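Local coordinates for phenylacetic acid degradation protein PaaI (Thermus thermophilus HB8, PDB 1WLU) that probably hydrolyses acyl-CoA thioesters, as a four-subunit hot dog fold thioesterase named for its link to phenylacetic acid degradation, at residues Y70-G75 with E103-A108; Y44-S49 with A78-R83; G59-L64 with G112-L117; L9-L14 with A21-E26; R83-N88 with T95-V100. All coordinates share one frame; numbering follows the deposited sequence.

Interaction 1 (Y70-G75 with E103-A108); sequences YFRPLG and EGKLVA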
# COMPACT_ATOMS: atom_id res chain seq x y z
N TYR A 70 10.47 -1.10 3.44
CA TYR A 70 11.90 -1.31 3.63
C TYR A 70 12.37 -0.88 5.01
O TYR A 70 12.11 0.24 5.43
CB TYR A 70 12.67 -0.53 2.56
CG TYR A 70 12.38 -0.96 1.15
CD1 TYR A 70 13.13 -1.96 0.53
CD2 TYR A 70 11.35 -0.37 0.42
CE1 TYR A 70 12.87 -2.35 -0.78
CE2 TYR A 70 11.07 -0.76 -0.89
CZ TYR A 70 11.84 -1.75 -1.48
OH TYR A 70 11.59 -2.13 -2.78
N PHE A 71 13.09 -1.77 5.70
CA PHE A 71 13.57 -1.46 7.05
C PHE A 71 15.08 -1.31 7.20
O PHE A 71 15.54 -0.46 7.95
CB PHE A 71 13.10 -2.52 8.05
CG PHE A 71 11.63 -2.82 7.99
CD1 PHE A 71 10.69 -1.79 7.97
CD2 PHE A 71 11.18 -4.13 7.96
CE1 PHE A 71 9.33 -2.07 7.92
CE2 PHE A 71 9.82 -4.42 7.91
CZ PHE A 71 8.89 -3.39 7.89
N ARG A 72 15.83 -2.16 6.51
CA ARG A 72 17.29 -2.14 6.62
C ARG A 72 17.95 -2.33 5.26
O ARG A 72 17.51 -3.14 4.45
CB ARG A 72 17.75 -3.26 7.55
CG ARG A 72 16.99 -3.34 8.87
CD ARG A 72 17.18 -4.69 9.55
NE ARG A 72 18.55 -4.92 10.00
CZ ARG A 72 19.08 -4.35 11.08
NH1 ARG A 72 18.36 -3.52 11.82
NH2 ARG A 72 20.34 -4.60 11.41
N PRO A 73 19.03 -1.58 4.99
CA PRO A 73 19.73 -1.71 3.71
C PRO A 73 20.64 -2.93 3.73
O PRO A 73 21.03 -3.41 4.79
CB PRO A 73 20.53 -0.41 3.63
CG PRO A 73 20.89 -0.17 5.06
CD PRO A 73 19.58 -0.46 5.78
N LEU A 74 20.96 -3.45 2.54
CA LEU A 74 21.84 -4.61 2.42
C LEU A 74 22.96 -4.31 1.45
O LEU A 74 22.77 -3.61 0.45
CB LEU A 74 21.06 -5.84 1.94
CG LEU A 74 20.07 -6.47 2.91
CD1 LEU A 74 19.44 -7.68 2.24
CD2 LEU A 74 20.77 -6.88 4.20
N GLY A 75 24.14 -4.84 1.73
CA GLY A 75 25.28 -4.61 0.86
C GLY A 75 25.61 -5.84 0.04
O GLY A 75 25.02 -6.91 0.23
N GLU A 103 20.32 -12.79 7.64
CA GLU A 103 21.04 -13.03 8.88
C GLU A 103 20.15 -12.83 10.11
O GLU A 103 20.56 -12.20 11.09
CB GLU A 103 22.26 -12.11 8.97
CG GLU A 103 23.27 -12.31 7.84
CD GLU A 103 23.76 -13.74 7.73
OE1 GLU A 103 24.27 -14.28 8.74
OE2 GLU A 103 23.64 -14.33 6.64
N GLY A 104 18.94 -13.37 10.05
CA GLY A 104 18.02 -13.28 11.16
C GLY A 104 17.33 -11.95 11.40
O GLY A 104 16.59 -11.80 12.37
N LYS A 105 17.56 -10.98 10.52
CA LYS A 105 16.94 -9.66 10.66
C LYS A 105 15.88 -9.43 9.59
O LYS A 105 16.06 -9.82 8.44
CB LYS A 105 18.01 -8.57 10.57
CG LYS A 105 19.12 -8.68 11.60
CD LYS A 105 18.59 -8.50 13.02
CE LYS A 105 19.71 -8.58 14.04
NZ LYS A 105 20.74 -7.53 13.81
N LEU A 106 14.78 -8.78 9.97
CA LEU A 106 13.72 -8.48 9.01
C LEU A 106 14.13 -7.22 8.24
O LEU A 106 14.09 -6.11 8.77
CB LEU A 106 12.39 -8.24 9.74
CG LEU A 106 11.17 -8.04 8.83
CD1 LEU A 106 10.88 -9.31 8.04
CD2 LEU A 106 9.97 -7.67 9.68
N VAL A 107 14.53 -7.43 7.00
CA VAL A 107 14.99 -6.37 6.11
C VAL A 107 13.85 -5.60 5.45
O VAL A 107 13.96 -4.40 5.19
CB VAL A 107 15.91 -6.96 5.01
CG1 VAL A 107 16.29 -5.89 4.00
CG2 VAL A 107 17.15 -7.56 5.65
N ALA A 108 12.75 -6.29 5.18
CA ALA A 108 11.60 -5.67 4.53
C ALA A 108 10.36 -6.54 4.70
O ALA A 108 10.47 -7.72 5.02
CB ALA A 108 11.88 -5.45 3.04

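Interaction 2 (Y44-S49 with A78-R83); sequences YALADS and ARVEAR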
# COMPACT_ATOMS: atom_id res chain seq x y z
N TYR A 44 12.53 -6.35 -4.03
CA TYR A 44 11.13 -6.55 -4.39
C TYR A 44 10.99 -7.78 -5.28
O TYR A 44 10.09 -8.59 -5.09
CB TYR A 44 10.57 -5.32 -5.10
CG TYR A 44 9.12 -5.46 -5.52
CD1 TYR A 44 8.77 -6.12 -6.70
CD2 TYR A 44 8.10 -4.94 -4.72
CE1 TYR A 44 7.43 -6.26 -7.07
CE2 TYR A 44 6.77 -5.07 -5.09
CZ TYR A 44 6.44 -5.73 -6.26
OH TYR A 44 5.11 -5.85 -6.62
N ALA A 45 11.89 -7.93 -6.26
CA ALA A 45 11.83 -9.08 -7.16
C ALA A 45 11.90 -10.38 -6.36
O ALA A 45 11.22 -11.35 -6.68
CB ALA A 45 12.96 -9.01 -8.17
N LEU A 46 12.74 -10.39 -5.33
CA LEU A 46 12.89 -11.56 -4.48
C LEU A 46 11.57 -11.87 -3.78
O LEU A 46 11.08 -12.99 -3.82
CB LEU A 46 13.98 -11.30 -3.43
CG LEU A 46 14.25 -12.41 -2.43
CD1 LEU A 46 14.93 -13.58 -3.13
CD2 LEU A 46 15.13 -11.89 -1.31
N ALA A 47 10.99 -10.86 -3.14
CA ALA A 47 9.72 -11.04 -2.43
C ALA A 47 8.60 -11.41 -3.39
O ALA A 47 7.81 -12.31 -3.11
CB ALA A 47 9.36 -9.76 -1.68
N ASP A 48 8.55 -10.73 -4.53
CA ASP A 48 7.53 -10.98 -5.53
C ASP A 48 7.60 -12.40 -6.07
O ASP A 48 6.58 -13.01 -6.38
CB ASP A 48 7.68 -9.99 -6.69
CG ASP A 48 6.55 -10.09 -7.68
OD1 ASP A 48 5.40 -9.80 -7.30
OD2 ASP A 48 6.81 -10.47 -8.84
N SER A 49 8.82 -12.93 -6.18
CA SER A 49 9.00 -14.29 -6.67
C SER A 49 8.42 -15.31 -5.69
O SER A 49 7.77 -16.27 -6.10
CB SER A 49 10.48 -14.58 -6.93
OG SER A 49 10.97 -13.76 -7.99
N ALA A 78 25.39 -10.00 0.81
CA ALA A 78 24.35 -10.38 1.76
C ALA A 78 23.48 -11.51 1.23
O ALA A 78 23.05 -11.49 0.07
CB ALA A 78 23.49 -9.17 2.10
N ARG A 79 23.23 -12.50 2.08
CA ARG A 79 22.37 -13.62 1.75
C ARG A 79 20.99 -13.21 2.24
O ARG A 79 20.83 -12.85 3.41
CB ARG A 79 22.82 -14.89 2.48
CG ARG A 79 24.13 -15.48 1.98
CD ARG A 79 23.95 -16.12 0.60
NE ARG A 79 25.13 -16.89 0.20
CZ ARG A 79 25.21 -17.61 -0.91
NH1 ARG A 79 24.18 -17.65 -1.75
NH2 ARG A 79 26.31 -18.28 -1.20
N VAL A 80 20.00 -13.26 1.36
CA VAL A 80 18.66 -12.85 1.73
C VAL A 80 17.60 -13.87 1.31
O VAL A 80 17.77 -14.58 0.32
CB VAL A 80 18.34 -11.46 1.10
CG1 VAL A 80 18.42 -11.56 -0.41
CG2 VAL A 80 16.99 -10.96 1.56
N GLU A 81 16.53 -13.94 2.09
CA GLU A 81 15.42 -14.86 1.84
C GLU A 81 14.09 -14.13 1.89
O GLU A 81 13.94 -13.15 2.63
CB GLU A 81 15.39 -15.96 2.90
CG GLU A 81 16.41 -17.06 2.76
CD GLU A 81 16.38 -18.01 3.95
OE1 GLU A 81 15.31 -18.10 4.60
OE2 GLU A 81 17.41 -18.65 4.22
N ALA A 82 13.13 -14.61 1.12
CA ALA A 82 11.78 -14.05 1.12
C ALA A 82 10.86 -15.22 1.48
O ALA A 82 10.79 -16.22 0.75
CB ALA A 82 11.42 -13.49 -0.24
N ARG A 83 10.19 -15.10 2.62
CA ARG A 83 9.29 -16.14 3.12
C ARG A 83 7.84 -15.73 2.96
O ARG A 83 7.36 -14.83 3.66
CB ARG A 83 9.61 -16.39 4.60
CG ARG A 83 11.08 -16.69 4.84
CD ARG A 83 11.44 -16.59 6.30
NE ARG A 83 12.86 -16.87 6.52
CZ ARG A 83 13.46 -16.79 7.70
NH1 ARG A 83 12.76 -16.44 8.78
NH2 ARG A 83 14.75 -17.08 7.81

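Interaction 3 (G59-L64 with G112-L117); sequences GPAVAL and GTVFRL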
# COMPACT_ATOMS: atom_id res chain seq x y z
N GLY A 59 -3.45 -22.24 -7.85
CA GLY A 59 -4.00 -22.14 -9.18
C GLY A 59 -3.47 -20.86 -9.82
O GLY A 59 -2.91 -20.02 -9.11
N PRO A 60 -3.64 -20.68 -11.13
CA PRO A 60 -3.16 -19.48 -11.82
C PRO A 60 -3.62 -18.19 -11.15
O PRO A 60 -4.80 -18.00 -10.89
CB PRO A 60 -3.73 -19.64 -13.23
CG PRO A 60 -3.73 -21.13 -13.40
CD PRO A 60 -4.28 -21.61 -12.08
N ALA A 61 -2.67 -17.30 -10.90
CA ALA A 61 -2.98 -16.03 -10.26
C ALA A 61 -1.98 -14.96 -10.67
O ALA A 61 -0.81 -15.25 -10.89
CB ALA A 61 -2.96 -16.19 -8.74
N VAL A 62 -2.46 -13.72 -10.78
CA VAL A 62 -1.62 -12.60 -11.15
C VAL A 62 -1.77 -11.50 -10.11
O VAL A 62 -2.84 -11.30 -9.54
CB VAL A 62 -1.98 -12.04 -12.54
CG1 VAL A 62 -1.67 -13.09 -13.61
CG2 VAL A 62 -3.44 -11.65 -12.58
N ALA A 63 -0.68 -10.78 -9.87
CA ALA A 63 -0.69 -9.71 -8.89
C ALA A 63 -1.61 -8.55 -9.24
O ALA A 63 -1.72 -8.16 -10.40
CB ALA A 63 0.73 -9.18 -8.69
N LEU A 64 -2.27 -8.02 -8.22
CA LEU A 64 -3.13 -6.86 -8.37
C LEU A 64 -2.42 -5.69 -7.69
O LEU A 64 -2.02 -4.74 -8.35
CB LEU A 64 -4.50 -7.08 -7.70
CG LEU A 64 -5.49 -8.01 -8.41
CD1 LEU A 64 -6.74 -8.16 -7.56
CD2 LEU A 64 -5.85 -7.44 -9.78
N GLY A 112 0.98 -8.61 -0.49
CA GLY A 112 0.42 -8.59 -1.83
C GLY A 112 -0.86 -9.36 -2.03
O GLY A 112 -1.11 -10.35 -1.34
N THR A 113 -1.68 -8.89 -2.96
CA THR A 113 -2.95 -9.53 -3.27
C THR A 113 -2.98 -9.89 -4.75
O THR A 113 -2.58 -9.09 -5.60
CB THR A 113 -4.12 -8.60 -2.94
OG1 THR A 113 -4.19 -8.42 -1.53
CG2 THR A 113 -5.44 -9.20 -3.44
N VAL A 114 -3.44 -11.10 -5.04
CA VAL A 114 -3.54 -11.58 -6.41
C VAL A 114 -4.99 -11.75 -6.83
O VAL A 114 -5.90 -11.82 -5.99
CB VAL A 114 -2.87 -12.96 -6.62
CG1 VAL A 114 -1.39 -12.88 -6.37
CG2 VAL A 114 -3.52 -14.00 -5.69
N PHE A 115 -5.18 -11.83 -8.14
CA PHE A 115 -6.48 -12.08 -8.72
C PHE A 115 -6.35 -13.51 -9.22
O PHE A 115 -5.39 -13.84 -9.92
CB PHE A 115 -6.74 -11.13 -9.89
CG PHE A 115 -8.04 -11.40 -10.61
CD1 PHE A 115 -8.07 -12.19 -11.75
CD2 PHE A 115 -9.23 -10.88 -10.12
CE1 PHE A 115 -9.27 -12.45 -12.40
CE2 PHE A 115 -10.44 -11.14 -10.77
CZ PHE A 115 -10.46 -11.93 -11.91
N ARG A 116 -7.28 -14.38 -8.82
CA ARG A 116 -7.23 -15.78 -9.23
C ARG A 116 -7.94 -15.94 -10.57
O ARG A 116 -9.13 -15.65 -10.69
CB ARG A 116 -7.88 -16.65 -8.16
CG ARG A 116 -7.29 -16.43 -6.77
CD ARG A 116 -7.90 -17.36 -5.75
NE ARG A 116 -7.50 -18.75 -5.98
CZ ARG A 116 -8.07 -19.80 -5.41
NH1 ARG A 116 -9.09 -19.63 -4.58
NH2 ARG A 116 -7.63 -21.02 -5.68
N LEU A 117 -7.20 -16.40 -11.56
CA LEU A 117 -7.73 -16.59 -12.91
C LEU A 117 -8.61 -17.83 -13.03
O LEU A 117 -8.61 -18.66 -12.09
CB LEU A 117 -6.57 -16.70 -13.90
CG LEU A 117 -5.56 -15.54 -13.90
CD1 LEU A 117 -4.38 -15.89 -14.80
CD2 LEU A 117 -6.23 -14.26 -14.36
O HOH W 1 -4.80 -18.98 -7.14

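Interaction 4 (L9-L14 with A21-E26); sequences LGLKVL and AVVAGE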
# COMPACT_ATOMS: atom_id res chain seq x y z
N LEU A 9 18.54 -13.42 -11.94
CA LEU A 9 18.91 -12.80 -10.67
C LEU A 9 19.63 -13.76 -9.73
O LEU A 9 20.07 -13.36 -8.65
CB LEU A 9 17.66 -12.25 -9.96
CG LEU A 9 16.94 -11.09 -10.65
CD1 LEU A 9 15.72 -10.69 -9.84
CD2 LEU A 9 17.89 -9.91 -10.79
N GLY A 10 19.74 -15.02 -10.14
CA GLY A 10 20.42 -16.02 -9.33
C GLY A 10 19.61 -16.51 -8.14
O GLY A 10 20.16 -17.00 -7.16
N LEU A 11 18.29 -16.40 -8.23
CA LEU A 11 17.42 -16.82 -7.14
C LEU A 11 17.17 -18.33 -7.15
O LEU A 11 17.20 -18.98 -8.20
CB LEU A 11 16.08 -16.08 -7.23
CG LEU A 11 16.18 -14.55 -7.33
CD1 LEU A 11 14.79 -13.95 -7.27
CD2 LEU A 11 17.05 -14.01 -6.19
N LYS A 12 16.93 -18.87 -5.96
CA LYS A 12 16.67 -20.30 -5.80
C LYS A 12 15.49 -20.49 -4.86
O LYS A 12 15.21 -19.63 -4.02
CB LYS A 12 17.90 -21.00 -5.23
CG LYS A 12 19.13 -20.89 -6.12
CD LYS A 12 20.33 -21.58 -5.50
CE LYS A 12 21.56 -21.43 -6.39
NZ LYS A 12 22.74 -22.13 -5.82
N VAL A 13 14.80 -21.61 -5.00
CA VAL A 13 13.66 -21.90 -4.14
C VAL A 13 14.13 -22.79 -2.99
O VAL A 13 14.77 -23.81 -3.21
CB VAL A 13 12.54 -22.62 -4.92
CG1 VAL A 13 11.38 -22.96 -3.99
CG2 VAL A 13 12.06 -21.74 -6.07
N LEU A 14 13.82 -22.38 -1.76
CA LEU A 14 14.21 -23.16 -0.59
C LEU A 14 13.02 -23.93 -0.03
O LEU A 14 13.19 -24.83 0.79
CB LEU A 14 14.80 -22.26 0.50
CG LEU A 14 16.04 -21.44 0.13
CD1 LEU A 14 16.58 -20.78 1.38
CD2 LEU A 14 17.10 -22.34 -0.50
N ALA A 21 5.92 -20.34 0.21
CA ALA A 21 7.17 -20.50 -0.53
C ALA A 21 8.28 -19.65 0.07
O ALA A 21 8.02 -18.61 0.67
CB ALA A 21 6.96 -20.12 -1.98
N VAL A 22 9.51 -20.12 -0.09
CA VAL A 22 10.68 -19.38 0.36
C VAL A 22 11.63 -19.32 -0.82
O VAL A 22 11.95 -20.35 -1.42
CB VAL A 22 11.40 -20.07 1.55
CG1 VAL A 22 12.66 -19.29 1.91
CG2 VAL A 22 10.47 -20.16 2.75
N VAL A 23 12.06 -18.12 -1.16
CA VAL A 23 12.99 -17.89 -2.26
C VAL A 23 14.21 -17.20 -1.68
O VAL A 23 14.08 -16.30 -0.84
CB VAL A 23 12.36 -17.01 -3.36
CG1 VAL A 23 13.39 -16.65 -4.42
CG2 VAL A 23 11.19 -17.75 -4.00
N ALA A 24 15.39 -17.61 -2.11
CA ALA A 24 16.62 -17.03 -1.59
C ALA A 24 17.55 -16.55 -2.69
O ALA A 24 17.48 -17.00 -3.83
CB ALA A 24 17.35 -18.05 -0.72
N GLY A 25 18.42 -15.62 -2.33
CA GLY A 25 19.37 -15.10 -3.28
C GLY A 25 20.50 -14.40 -2.56
O GLY A 25 20.50 -14.30 -1.33
N GLU A 26 21.49 -13.95 -3.32
CA GLU A 26 22.62 -13.24 -2.74
C GLU A 26 22.72 -11.92 -3.49
O GLU A 26 22.54 -11.89 -4.71
CB GLU A 26 23.91 -14.04 -2.91
CG GLU A 26 25.11 -13.40 -2.22
CD GLU A 26 26.39 -14.21 -2.38
OE1 GLU A 26 26.37 -15.42 -2.07
OE2 GLU A 26 27.41 -13.63 -2.81
O HOH W 2 21.32 -13.80 -6.32

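Interaction 5 (R83-N88 with T95-V100); sequences RAVEVN and TYRVEV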
# COMPACT_ATOMS: atom_id res chain seq x y z
N ARG A 83 10.19 -15.10 2.62
CA ARG A 83 9.29 -16.14 3.12
C ARG A 83 7.84 -15.73 2.96
O ARG A 83 7.36 -14.83 3.66
CB ARG A 83 9.61 -16.39 4.60
CG ARG A 83 11.08 -16.69 4.84
CD ARG A 83 11.44 -16.59 6.30
NE ARG A 83 12.86 -16.87 6.52
CZ ARG A 83 13.46 -16.79 7.70
NH1 ARG A 83 12.76 -16.44 8.78
NH2 ARG A 83 14.75 -17.08 7.81
N ALA A 84 7.14 -16.39 2.05
CA ALA A 84 5.74 -16.08 1.77
C ALA A 84 4.77 -17.02 2.46
O ALA A 84 4.93 -18.24 2.41
CB ALA A 84 5.50 -16.10 0.26
N VAL A 85 3.78 -16.44 3.12
CA VAL A 85 2.75 -17.21 3.81
C VAL A 85 1.39 -16.66 3.40
O VAL A 85 1.25 -15.47 3.12
CB VAL A 85 2.88 -17.14 5.34
CG1 VAL A 85 4.23 -17.68 5.77
CG2 VAL A 85 2.70 -15.71 5.83
N GLU A 86 0.39 -17.53 3.37
CA GLU A 86 -0.96 -17.14 2.97
C GLU A 86 -1.73 -16.50 4.12
O GLU A 86 -1.82 -17.06 5.21
CB GLU A 86 -1.70 -18.38 2.47
CG GLU A 86 -2.93 -18.10 1.66
CD GLU A 86 -3.45 -19.37 1.02
OE1 GLU A 86 -4.07 -20.18 1.74
OE2 GLU A 86 -3.20 -19.56 -0.18
N VAL A 87 -2.29 -15.32 3.86
CA VAL A 87 -3.05 -14.57 4.85
C VAL A 87 -4.55 -14.77 4.64
O VAL A 87 -5.32 -14.88 5.60
CB VAL A 87 -2.72 -13.05 4.77
CG1 VAL A 87 -3.58 -12.27 5.73
CG2 VAL A 87 -1.24 -12.83 5.09
N ASN A 88 -4.97 -14.79 3.38
CA ASN A 88 -6.37 -14.99 3.04
C ASN A 88 -6.51 -15.63 1.68
O ASN A 88 -5.79 -15.27 0.74
CB ASN A 88 -7.12 -13.65 3.02
CG ASN A 88 -8.56 -13.81 2.57
OD1 ASN A 88 -9.41 -14.23 3.34
ND2 ASN A 88 -8.82 -13.49 1.30
N THR A 95 -4.41 -13.15 -0.57
CA THR A 95 -3.41 -12.23 -0.05
C THR A 95 -2.32 -12.98 0.70
O THR A 95 -2.58 -13.95 1.42
CB THR A 95 -4.09 -11.20 0.88
OG1 THR A 95 -5.04 -10.45 0.12
CG2 THR A 95 -3.06 -10.24 1.47
N TYR A 96 -1.08 -12.52 0.51
CA TYR A 96 0.09 -13.13 1.13
C TYR A 96 1.00 -12.12 1.79
O TYR A 96 1.09 -10.97 1.36
CB TYR A 96 0.90 -13.89 0.07
CG TYR A 96 0.12 -14.98 -0.61
CD1 TYR A 96 -0.86 -14.67 -1.56
CD2 TYR A 96 0.26 -16.31 -0.22
CE1 TYR A 96 -1.69 -15.66 -2.09
CE2 TYR A 96 -0.56 -17.30 -0.74
CZ TYR A 96 -1.54 -16.97 -1.66
OH TYR A 96 -2.40 -17.94 -2.12
N ARG A 97 1.66 -12.56 2.85
CA ARG A 97 2.63 -11.74 3.56
C ARG A 97 3.99 -12.36 3.26
O ARG A 97 4.15 -13.58 3.36
CB ARG A 97 2.40 -11.76 5.08
CG ARG A 97 3.65 -11.33 5.86
CD ARG A 97 3.39 -11.09 7.33
NE ARG A 97 2.73 -12.21 7.99
CZ ARG A 97 1.43 -12.26 8.26
NH1 ARG A 97 0.64 -11.25 7.92
NH2 ARG A 97 0.92 -13.33 8.86
N VAL A 98 4.95 -11.53 2.88
CA VAL A 98 6.28 -12.03 2.57
C VAL A 98 7.33 -11.29 3.39
O VAL A 98 7.52 -10.08 3.23
CB VAL A 98 6.61 -11.87 1.07
CG1 VAL A 98 7.96 -12.51 0.77
CG2 VAL A 98 5.52 -12.52 0.22
N GLU A 99 7.99 -12.01 4.28
CA GLU A 99 9.03 -11.42 5.10
C GLU A 99 10.37 -11.59 4.41
O GLU A 99 10.73 -12.70 3.99
CB GLU A 99 9.06 -12.09 6.48
CG GLU A 99 7.94 -11.65 7.40
CD GLU A 99 7.95 -12.36 8.74
OE1 GLU A 99 9.04 -12.83 9.14
OE2 GLU A 99 6.89 -12.43 9.38
N VAL A 100 11.10 -10.49 4.26
CA VAL A 100 12.42 -10.52 3.64
C VAL A 100 13.41 -10.49 4.79
O VAL A 100 13.48 -9.51 5.55
CB VAL A 100 12.61 -9.31 2.70
CG1 VAL A 100 13.98 -9.38 2.03
CG2 VAL A 100 11.51 -9.31 1.64
O HOH W 3 9.84 -15.41 8.86
O HOH W 4 -7.36 -11.88 -0.46

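Interaction 1 (Y70-G75 with E103-A108)
The ring of Phe71 meets the carbonyl oxygen of Leu106 at its edge, near the ring plane, with CD2 3.6 Å from Leu106 O. From the same rim CE2 reaches the methyl CD2 of Leu106 at 3.7 Å. Ala108 CB lies oblique to the Tyr70 ring, and Lys105 CB to the Arg72 guanidinium. This is where strand 61-70 of a hot dog fold sheet, outermost within this chain, leaves its neighbour 105-116, at a classic beta bulge where Val107 and Ala108 both face Val100. Tyr70 and Ala108 make the last antiparallel, non-hydrogen-bonded pair. After it the chain bends so that two consecutive amides converge on one acceptor: Phe71 N donates to Val107 O at 2.8 Å, and Arg72 N to the same oxygen at 3.2 Å. Both come from one face of the carbonyl plane, and the pair of bonds fixes the start of the loop 70-75. Tyr70 and Phe71 are known to contact CoA, absent from this chain, so this corner borders the CoA site. The hydroxyl of Tyr70 is held elsewhere, by Gly40 O and by Tyr44 of the third subunit. Further along, Leu74 and Val107 reach each other tip to tip. Arg72 CD lies 3.5 Å from Leu106 O; a bend at chi3 (67°) then sets NE beside Lys105 CB. The end of the arginine comes near a like charge, so solvent probably has to screen the pair: Arg72 NH2 lies 3.8 Å from Lys105 NZ.

Interaction 2 (Y44-S49 with A78-R83)
Leu46 and Ala47 sit on helix 44-49 above Val80 and Ala82 of strand 79-83, the two axes 7.5 Å apart at closest and their directions 38° apart. This is the central packing of the hot dog fold, in which the long helix 40-56 lies against the antiparallel sheet that wraps it, and the contact is buried near the middle of the chain. No hydrogen bond joins helix and strand; the seam is apolar. Leu46 and Val80 meet tip to tip. With CG anti to its backbone N (chi1 179°), Leu46 sends its branch toward the strand, and its CD2 sits against both methyls of Val80. One of the two approaches is tighter than usual van der Waals contact, Leu46 CD2 lying 3.4 Å from Val80 CG1. That methyl occupies the crowded position between the backbone N and the carbonyl carbon. Ala82 contributes a single methyl, yet it touches three things: its CB is 3.6 Å from Leu46 O, and also abuts Leu46 CG and Ala47 CA. The small side chains of Ala47 and Ala82 let the helix come close, with their CA atoms 5.1 Å apart. Other residues of the sheet complete the setting: Val98 and Val100 of strand 93-102 pack on Ala47, and Val23 on Leu46. On the far face of the strand, Arg83 forms a weak salt bridge with Glu81. Within the helix, Ser49, whose hydroxyl also bonds to His39 of the third subunit, places OG 2.8 Å from Ala45 O, approaching the carbonyl plane from the face opposite Ser49 N.

Interaction 3 (G59-L64 with G112-L117)
Leu64, at the junction of strands 61-64 and 112-116, can be followed outward atom by atom. Its CB lies 3.5 Å from Thr113 O, the acceptor of its own amide. CG, anti to the carbonyl carbon (chi1 -75°), then rests 3.7 Å from Phe115 CB. Both methyls close on that same Phe115 CB, and CD1 also comes to the edge of the phenylalanine ring, near its plane. Here two neighbouring antiparallel strands of the hot dog sheet are joined: Val62 and Phe115 form a hydrogen-bonded pair, flanked by the non-hydrogen-bonded pairs Ala61-Arg116 and Ala63-Val114. Phe115 N donates to Val62 O at 2.8 Å, and Leu64 N to Thr113 O at the same length. An alanine at Leu64 would probably open a gap beside Phe115 CB and take away the methyl at the ring edge, since CG and both methyls go. Leu64 also packs on Leu64 of the fourth subunit. Ala63, one of the residues that contact CoA when it is bound, points its CB away from the partner strand. At the other end Leu117 crosses Val62 at about a right angle, while its N bonds to Pro60 O at 3.0 Å. Nearby a water joins the two segments, donating to Gly59 O and accepting from Arg116 NE, each at 2.9 Å.

Interaction 4 (L9-L14 with A21-E26)
Leu14 and Leu11 owe their contacts to similar torsions: each places CG anti to its carbonyl carbon (chi1 -59° and -52°). For Leu14 this puts CG 3.7 Å from Ala24 CB, and CD1 beyond it comes to 3.5 Å from the same methyl, while its CB stays beside Val22 CG1. Leu11 goes to the other side of the strand. Its CB touches Val23 CG1 at 3.9 Å, the two side chains crossing at a slant, and its CD2 lies against Gly25 CA at the same distance. A beta carbon on Gly25 would collide with that methyl, so the glycine lets Leu11 lie close to the backbone. The two strands form the beta hairpin 12-17 and 20-26, which opens the hot dog sheet and supplies its outermost strand on this side within the chain. Lys12 and Ala24 form a hydrogen-bonded pair. Lys12 N donates to Ala24 O at 2.9 Å, and Ala24 N returns a bond to Lys12 O at 2.8 Å, nearly along the C=O axis. Leu14 N reaches Val22 O at 2.8 Å, tilted well from the carbonyl plane, where the chain turns a corner. Val13 and Val23 point to the face covered by helix 40-56, where Leu53 packs on Val13 and Leu46 on Leu11; Leu14, Val22 and Ala24 pack on Glu81 of the next strand. Before the hairpin, Gly10 ends helix 4-8 in a Schellman motif. There a water donates to Leu9 O at 2.7 Å and accepts from Glu26 N, bridging the two segments beyond the last direct strand bond.

Interaction 5 (R83-N88 with T95-V100)
Thr95 O takes two consecutive amides of the opposite strand, Val87 N at 2.8 Å and Asn88 N at 3.2 Å, both from one face of its plane. This is a classic beta bulge: the register of hairpin 79-89 and 93-102 slips by one residue, and the strand turns a corner at Val87. Before the bulge the ladder is regular, with paired bonds at Arg83-Glu99 and Val85-Arg97. Ala84 and Val98 meet on the face toward helix 40-56. On that same face Glu86 runs alongside Tyr96, pointing the same way, its CG 3.5 Å from Tyr96 CE2. The carboxylate and ring planes are 63° apart, and Glu86 OE2 lies 2.7 Å from Tyr96 OH in a weak bond. Arg58 supplies the stronger partner of OE2, a salt bridge. An alanine at Tyr96 would probably leave a gap beside Glu86 CB and CG and take from Glu86 OE2 its neighbouring hydroxyl, with Arg58 still its partner. On the other face, Val87 CG2 sits over the Arg97 guanidinium, 3.7 Å from NH1. This side also borders the second subunit, whose Phe71 packs on Asn88 and Thr95. Arg83 NH1 and Glu99 OE1 stand 5.2 Å apart with a water between, accepting from the first and donating to the second, so their attraction is likely to be relayed through solvent rather than by direct contact.

In the fold
All five contacts belong to one antiparallel sheet and the helix 40-56 that it wraps. Interaction 4 closes first along the chain, as a hairpin at one border; interaction 5, the second hairpin, is nested inside the loop closed by interaction 1, itself inside that of interaction 3, and interaction 2 crosses both of these longer loops. Interactions 2 and 4 are neighbours, with centres about 7 Å apart, whereas interactions 1 and 3 share strand 105-116 but have centres about 26 Å apart, on opposite sides of the chain's centre. Residues known to contact CoA occur in both, so the sheet carries them toward both ends of strand 105-116, while interaction 2 packs the helix centrally.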